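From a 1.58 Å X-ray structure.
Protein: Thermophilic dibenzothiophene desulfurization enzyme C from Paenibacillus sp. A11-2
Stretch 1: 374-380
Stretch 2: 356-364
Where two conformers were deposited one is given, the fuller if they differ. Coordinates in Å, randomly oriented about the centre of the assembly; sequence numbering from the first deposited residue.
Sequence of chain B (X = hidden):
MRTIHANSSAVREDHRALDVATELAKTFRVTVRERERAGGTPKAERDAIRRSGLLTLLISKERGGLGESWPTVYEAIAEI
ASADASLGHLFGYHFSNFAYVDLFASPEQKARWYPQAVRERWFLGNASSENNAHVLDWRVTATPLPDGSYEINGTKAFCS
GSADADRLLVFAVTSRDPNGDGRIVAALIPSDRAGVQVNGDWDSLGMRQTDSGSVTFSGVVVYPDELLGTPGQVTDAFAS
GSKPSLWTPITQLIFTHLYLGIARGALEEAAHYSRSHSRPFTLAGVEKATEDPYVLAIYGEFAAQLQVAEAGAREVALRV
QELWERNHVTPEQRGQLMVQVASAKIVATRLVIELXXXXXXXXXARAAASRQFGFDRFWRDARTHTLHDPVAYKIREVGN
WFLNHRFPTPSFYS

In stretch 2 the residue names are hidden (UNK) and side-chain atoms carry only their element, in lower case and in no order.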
ATOM      1  N   GLY B 374      25.996  -1.038  -6.767  1.00 18.06           N
ATOM      2  CA  GLY B 374      25.311  -0.603  -7.968  1.00 17.48           C
ATOM      3  C   GLY B 374      23.886  -1.090  -8.108  1.00 14.38           C
ATOM      4  O   GLY B 374      23.336  -1.049  -9.212  1.00 15.89           O
ATOM      5  N   PHE B 375      23.263  -1.525  -7.019  1.00 14.42           N
ATOM      6  CA  PHE B 375      21.924  -2.101  -7.108  1.00 13.03           C
ATOM      7  C   PHE B 375      20.889  -1.064  -7.505  1.00 13.87           C
ATOM      8  O   PHE B 375      19.851  -1.416  -8.083  1.00 13.60           O
ATOM      9  CB  PHE B 375      21.558  -2.741  -5.765  1.00 16.04           C
ATOM     10  CG  PHE B 375      20.223  -3.430  -5.766  1.00 14.30           C
ATOM     11  CD1 PHE B 375      20.108  -4.722  -6.225  1.00 14.73           C
ATOM     12  CD2 PHE B 375      19.092  -2.777  -5.307  1.00 14.64           C
ATOM     13  CE1 PHE B 375      18.894  -5.345  -6.240  1.00 13.45           C
ATOM     14  CE2 PHE B 375      17.874  -3.414  -5.314  1.00 11.53           C
ATOM     15  CZ  PHE B 375      17.783  -4.692  -5.782  1.00 11.38           C
ATOM     16  N   ASP B 376      21.159   0.210  -7.230  1.00 13.37           N
ATOM     17  CA  ASP B 376      20.239   1.278  -7.576  1.00 12.32           C
ATOM     18  C   ASP B 376      20.006   1.391  -9.075  1.00 11.42           C
ATOM     19  O   ASP B 376      19.069   2.075  -9.470  1.00 12.38           O
ATOM     20  CB  ASP B 376      20.768   2.601  -7.042  1.00 13.40           C
ATOM     21  CG  ASP B 376      22.087   2.976  -7.635  1.00 13.58           C
ATOM     22  OD1 ASP B 376      23.072   2.242  -7.418  1.00 15.84           O
ATOM     23  OD2 ASP B 376      22.155   4.029  -8.307  1.00 16.43           O
ATOM     24  N   ARG B 377      20.840   0.755  -9.898  1.00 12.00           N
ATOM     25  CA  ARG B 377      20.611   0.739 -11.342  1.00 12.87           C
ATOM     26  C   ARG B 377      19.218   0.233 -11.689  1.00 10.88           C
ATOM     27  O   ARG B 377      18.572   0.750 -12.609  1.00 12.44           O
ATOM     28  CB  ARG B 377      21.671  -0.128 -12.018  1.00 17.23           C
ATOM     29  CG  ARG B 377      21.504  -0.272 -13.501  1.00 19.61           C
ATOM     30  CD  ARG B 377      22.692  -1.050 -14.090  1.00 20.19           C
ATOM     31  NE  ARG B 377      22.884  -2.347 -13.436  1.00 16.47           N
ATOM     32  CZ  ARG B 377      22.275  -3.470 -13.786  1.00 14.43           C
ATOM     33  NH1 ARG B 377      21.438  -3.489 -14.818  1.00 17.83           N
ATOM     34  NH2 ARG B 377      22.507  -4.583 -13.106  1.00 18.97           N
ATOM     35  N   PHE B 378      18.732  -0.785 -10.975  1.00 12.48           N
ATOM     36  CA  PHE B 378      17.416  -1.333 -11.293  1.00 14.23           C
ATOM     37  C   PHE B 378      16.315  -0.298 -11.067  1.00 11.34           C
ATOM     38  O   PHE B 378      15.470  -0.070 -11.944  1.00 12.14           O
ATOM     39  CB  PHE B 378      17.161  -2.590 -10.460  1.00 15.72           C
ATOM     40  CG  PHE B 378      18.106  -3.729 -10.764  1.00 11.74           C
ATOM     41  CD1 PHE B 378      17.905  -4.536 -11.879  1.00 11.70           C
ATOM     42  CD2 PHE B 378      19.172  -4.013  -9.920  1.00 14.10           C
ATOM     43  CE1 PHE B 378      18.763  -5.591 -12.155  1.00 14.64           C
ATOM     44  CE2 PHE B 378      20.032  -5.066 -10.183  1.00 15.51           C
ATOM     45  CZ  PHE B 378      19.833  -5.849 -11.313  1.00 13.56           C
ATOM     46  N   TRP B 379      16.327   0.368  -9.911  1.00 11.81           N
ATOM     47  CA  TRP B 379      15.362   1.432  -9.668  1.00  9.82           C
ATOM     48  C   TRP B 379      15.539   2.561 -10.669  1.00 11.77           C
ATOM     49  O   TRP B 379      14.556   3.078 -11.204  1.00 11.64           O
ATOM     50  CB  TRP B 379      15.487   1.955  -8.239  1.00 13.43           C
ATOM     51  CG  TRP B 379      14.604   3.152  -7.961  1.00 11.30           C
ATOM     52  CD1 TRP B 379      13.295   3.135  -7.596  1.00 11.49           C
ATOM     53  CD2 TRP B 379      14.977   4.528  -8.040  1.00 13.61           C
ATOM     54  NE1 TRP B 379      12.818   4.422  -7.450  1.00 12.69           N
ATOM     55  CE2 TRP B 379      13.836   5.294  -7.716  1.00 11.59           C
ATOM     56  CE3 TRP B 379      16.166   5.192  -8.347  1.00 13.76           C
ATOM     57  CZ2 TRP B 379      13.850   6.678  -7.684  1.00 13.11           C
ATOM     58  CZ3 TRP B 379      16.172   6.574  -8.323  1.00 11.93           C
ATOM     59  CH2 TRP B 379      15.027   7.299  -7.988  1.00 13.13           C
ATOM     60  N   ARG B 380      16.782   2.954 -10.951  1.00 10.59           N
ATOM     61  CA  ARG B 380      16.984   4.059 -11.888  1.00 13.74           C
ATOM     62  C   ARG B 380      16.420   3.724 -13.271  1.00 10.28           C
ATOM     63  O   ARG B 380      15.744   4.551 -13.895  1.00 11.70           O
ATOM     64  CB  ARG B 380      18.467   4.408 -11.987  1.00 11.99           C
ATOM     65  CG  ARG B 380      19.004   5.140 -10.765  1.00 12.38           C
ATOM     66  CD  ARG B 380      20.389   5.691 -11.018  1.00 13.14           C
ATOM     67  NE  ARG B 380      21.427   4.673 -10.956  1.00 12.25           N
ATOM     68  CZ  ARG B 380      22.056   4.146 -12.008  1.00 12.81           C
ATOM     69  NH1 ARG B 380      21.746   4.507 -13.241  1.00 14.32           N
ATOM     70  NH2 ARG B 380      22.988   3.231 -11.826  1.00 13.73           N
ATOM     71  N   UNK B 356      12.235  -2.444  -6.566  1.00 12.42           N
ATOM     72  CA  UNK B 356      13.611  -2.003  -6.743  1.00 11.53           C
ATOM     73  C   UNK B 356      14.050  -1.064  -5.632  1.00 12.57           C
ATOM     74  O   UNK B 356      15.257  -0.933  -5.392  1.00 13.92           O
ATOM     75  o   UNK B 356      12.871  -0.265  -8.282  1.00 12.72           O
ATOM     76  c   UNK B 356      13.624  -2.358  -9.224  1.00 12.82           C
ATOM     77  c   UNK B 356      13.801  -1.336  -8.110  1.00 12.98           C
ATOM     78  N   UNK B 357      13.098  -0.441  -4.942  1.00 13.36           N
ATOM     79  CA  UNK B 357      13.383   0.420  -3.803  1.00 13.44           C
ATOM     80  C   UNK B 357      13.346  -0.358  -2.494  1.00 13.54           C
ATOM     81  O   UNK B 357      14.269  -0.258  -1.680  1.00 14.42           O
ATOM     82  o   UNK B 357      12.563   2.341  -2.591  1.00 14.85           O
ATOM     83  c   UNK B 357      12.376   1.573  -3.754  1.00 12.71           C
ATOM     84  N   UNK B 358      12.303  -1.161  -2.285  1.00 14.01           N
ATOM     85  CA  UNK B 358      12.099  -1.783  -0.983  1.00 14.76           C
ATOM     86  C   UNK B 358      13.028  -2.958  -0.722  1.00 12.74           C
ATOM     87  O   UNK B 358      13.225  -3.318   0.442  1.00 13.46           O
ATOM     88  c   UNK B 358       8.239  -1.556  -0.715  1.00 40.63           C
ATOM     89  c   UNK B 358       6.004  -0.596  -1.112  1.00 47.00           C
ATOM     90  n   UNK B 358       5.482  -1.810  -1.255  1.00 36.12           N
ATOM     91  c   UNK B 358       9.677  -1.073  -0.681  1.00 23.80           C
ATOM     92  n   UNK B 358       7.299  -0.450  -0.857  1.00 43.66           N
ATOM     93  c   UNK B 358      10.645  -2.239  -0.851  1.00 16.68           C
ATOM     94  n   UNK B 358       5.227   0.478  -1.219  1.00 55.33           N
ATOM     95  N   UNK B 359      13.608  -3.567  -1.758  0.64 13.13           N
ATOM     96  CA  UNK B 359      14.513  -4.686  -1.519  0.64 12.90           C
ATOM     97  C   UNK B 359      15.728  -4.271  -0.694  0.64 14.38           C
ATOM     98  O   UNK B 359      16.337  -5.125  -0.046  0.64 14.83           O
ATOM     99  c   UNK B 359      13.815  -7.523  -2.581  0.64 13.65           C
ATOM    100  c   UNK B 359      13.948  -6.299  -3.453  0.64 12.71           C
ATOM    101  c   UNK B 359      14.955  -5.319  -2.842  0.64 13.78           C
ATOM    102  c   UNK B 359      14.354  -6.692  -4.863  0.64 12.87           C
ATOM    103  N   UNK B 360      16.084  -2.984  -0.678  1.00 13.86           N
ATOM    104  CA  UNK B 360      17.168  -2.549   0.205  1.00 15.45           C
ATOM    105  C   UNK B 360      16.859  -2.908   1.654  1.00 16.59           C
ATOM    106  O   UNK B 360      17.767  -3.232   2.430  1.00 14.77           O
ATOM    107  c   UNK B 360      19.959   0.126  -3.174  1.00 18.23           C
ATOM    108  c   UNK B 360      19.679  -0.624  -0.927  1.00 11.36           C
ATOM    109  c   UNK B 360      18.600   0.138  -3.343  1.00 14.57           C
ATOM    110  c   UNK B 360      17.766  -0.240  -2.291  1.00 16.34           C
ATOM    111  c   UNK B 360      18.296  -0.632  -1.071  1.00 12.52           C
ATOM    112  c   UNK B 360      17.404  -1.041   0.086  1.00 12.91           C
ATOM    113  o   UNK B 360      20.791   0.484  -4.210  1.00 17.90           O
ATOM    114  c   UNK B 360      20.508  -0.251  -1.972  1.00 14.62           C
ATOM    115  N   UNK B 361      15.582  -2.847   2.033  0.58 15.96           N
ATOM    116  CA  UNK B 361      15.194  -3.140   3.407  0.58 17.68           C
ATOM    117  C   UNK B 361      15.531  -4.577   3.777  0.58 19.61           C
ATOM    118  O   UNK B 361      15.848  -4.866   4.937  0.58 20.33           O
ATOM    119  o   UNK B 361      11.426  -1.276   4.703  0.58 16.96           O
ATOM    120  c   UNK B 361      11.750  -2.418   5.111  0.58 16.87           C
ATOM    121  c   UNK B 361      13.199  -2.874   4.998  0.58 15.24           C
ATOM    122  c   UNK B 361      13.699  -2.862   3.574  0.58 16.01           C
ATOM    123  o   UNK B 361      10.933  -3.193   5.641  0.58 14.56           O
ATOM    124  N   UNK B 362      15.501  -5.485   2.801  1.00 15.33           N
ATOM    125  CA  UNK B 362      15.865  -6.868   3.042  1.00 22.49           C
ATOM    126  C   UNK B 362      17.373  -7.072   3.064  1.00 23.76           C
ATOM    127  O   UNK B 362      17.860  -7.967   3.758  1.00 22.96           O
ATOM    128  c   UNK B 362      15.249  -7.771   1.970  1.00 17.63           C
ATOM    129  N   UNK B 363      18.122  -6.254   2.325  1.00 18.57           N
ATOM    130  CA  UNK B 363      19.560  -6.440   2.178  1.00 16.16           C
ATOM    131  C   UNK B 363      20.359  -5.782   3.295  1.00 16.12           C
ATOM    132  O   UNK B 363      21.403  -6.316   3.687  1.00 18.94           O
ATOM    133  c   UNK B 363      19.351  -4.663  -2.156  1.00 17.35           C
ATOM    134  c   UNK B 363      20.024  -5.885   0.826  1.00 15.01           C
ATOM    135  c   UNK B 363      19.549  -6.703  -0.360  1.00 14.40           C
ATOM    136  s   UNK B 363      20.262  -6.170  -1.929  1.00 19.25           S
ATOM    137  N   UNK B 364      19.902  -4.639   3.798  1.00 18.06           N
ATOM    138  CA  UNK B 364      20.536  -3.955   4.913  1.00 18.70           C
ATOM    139  C   UNK B 364      21.439  -2.815   4.471  1.00 17.90           C
ATOM    140  O   UNK B 364      21.661  -2.559   3.281  1.00 16.91           O
TER
HETATM  141  O   HOH W   1      17.314  -0.600  -7.277  1.00 12.51           O
HETATM  142  O   HOH W   2      23.395   0.025  -4.024  1.00 19.06           O

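Position 356 carries three side-chain atoms: a carbon bearing one oxygen and one carbon. The oxygen lies 3.3 Å from Trp 379 CA, at the edge of the indole side chain, and the terminal carbon 3.8 Å from Phe 378 CB. A beta-branched hydroxyl residue is Thr 356; its methyl packs against carbon while OG1 hydrogen-bonds elsewhere in the structure, so a polar group is accommodated in a buried place.

At 357 a single carbon, 4.2 Å from Trp 379 CD1, leads to one oxygen, which defines Ser 357. Its small side chain fits beside the indole, and its hydroxyl is hydrogen-bonded elsewhere in the structure.

Position 358 has three carbons, a nitrogen, then a carbon carrying two more nitrogens, a guanidinium. It points away from stretch 1 and touches nothing there, as suits a charged, partly exposed residue: Arg 358.

Four carbons forked at the second fill position 359, and a branch carbon approaches Phe 375 CZ at 4.1 Å, at the ring edge. This is Leu 359, whose apolar contact fits the buried setting.

Position 360 shows one carbon and a six-carbon ring bearing an oxygen. The edge of Phe 375 is directed at the face of this ring, with planes at 87° and centroids 5.3 Å apart, and the ring oxygen comes within 3.1 Å of Asp 376 N, at an angle too poor for a hydrogen bond. The residue is Tyr 360; its ring suits the aromatic pair, and a water lies 2.7 Å from Tyr 360 OH and is hydrogen-bonded to it.

At 361 three carbons end in two oxygens, out of reach of stretch 1: Glu 361, whose carboxylate suits a partly exposed site, both oxygens being hydrogen-bonded elsewhere in the structure. Position 362 has one carbon, likewise out of reach: Ala 362, small and apolar, as suits a buried site.

Position 363 has two carbons, a sulfur and a carbon, unbranched. The terminal carbon sits 3.7 Å from the centroid of the Phe 375 ring, nearly on its normal, and the sulfur 4.6 Å from that centroid. This is Met 363, whose flexible thioether lays both atoms over one face.

Position 364 has no side-chain atoms: Gly 364. Phi is positive after the helix, and at these angles a CB would jam against the preceding carbonyl oxygen.

The contact centres on Phe 375, with Met 363 over one face and Tyr 360 and Leu 359 at its edge. No direct hydrogen bond crosses between the nearly antiparallel helices; a water bridges the stretches, donating to Thr 356 O and Phe 375 O (2.8 Å from each) and accepting from Trp 379 N at 3.0 Å. Apolar packing and this water bridge between backbone atoms complement each other.

Stretch 2 (356-364) TSRLYEAMG
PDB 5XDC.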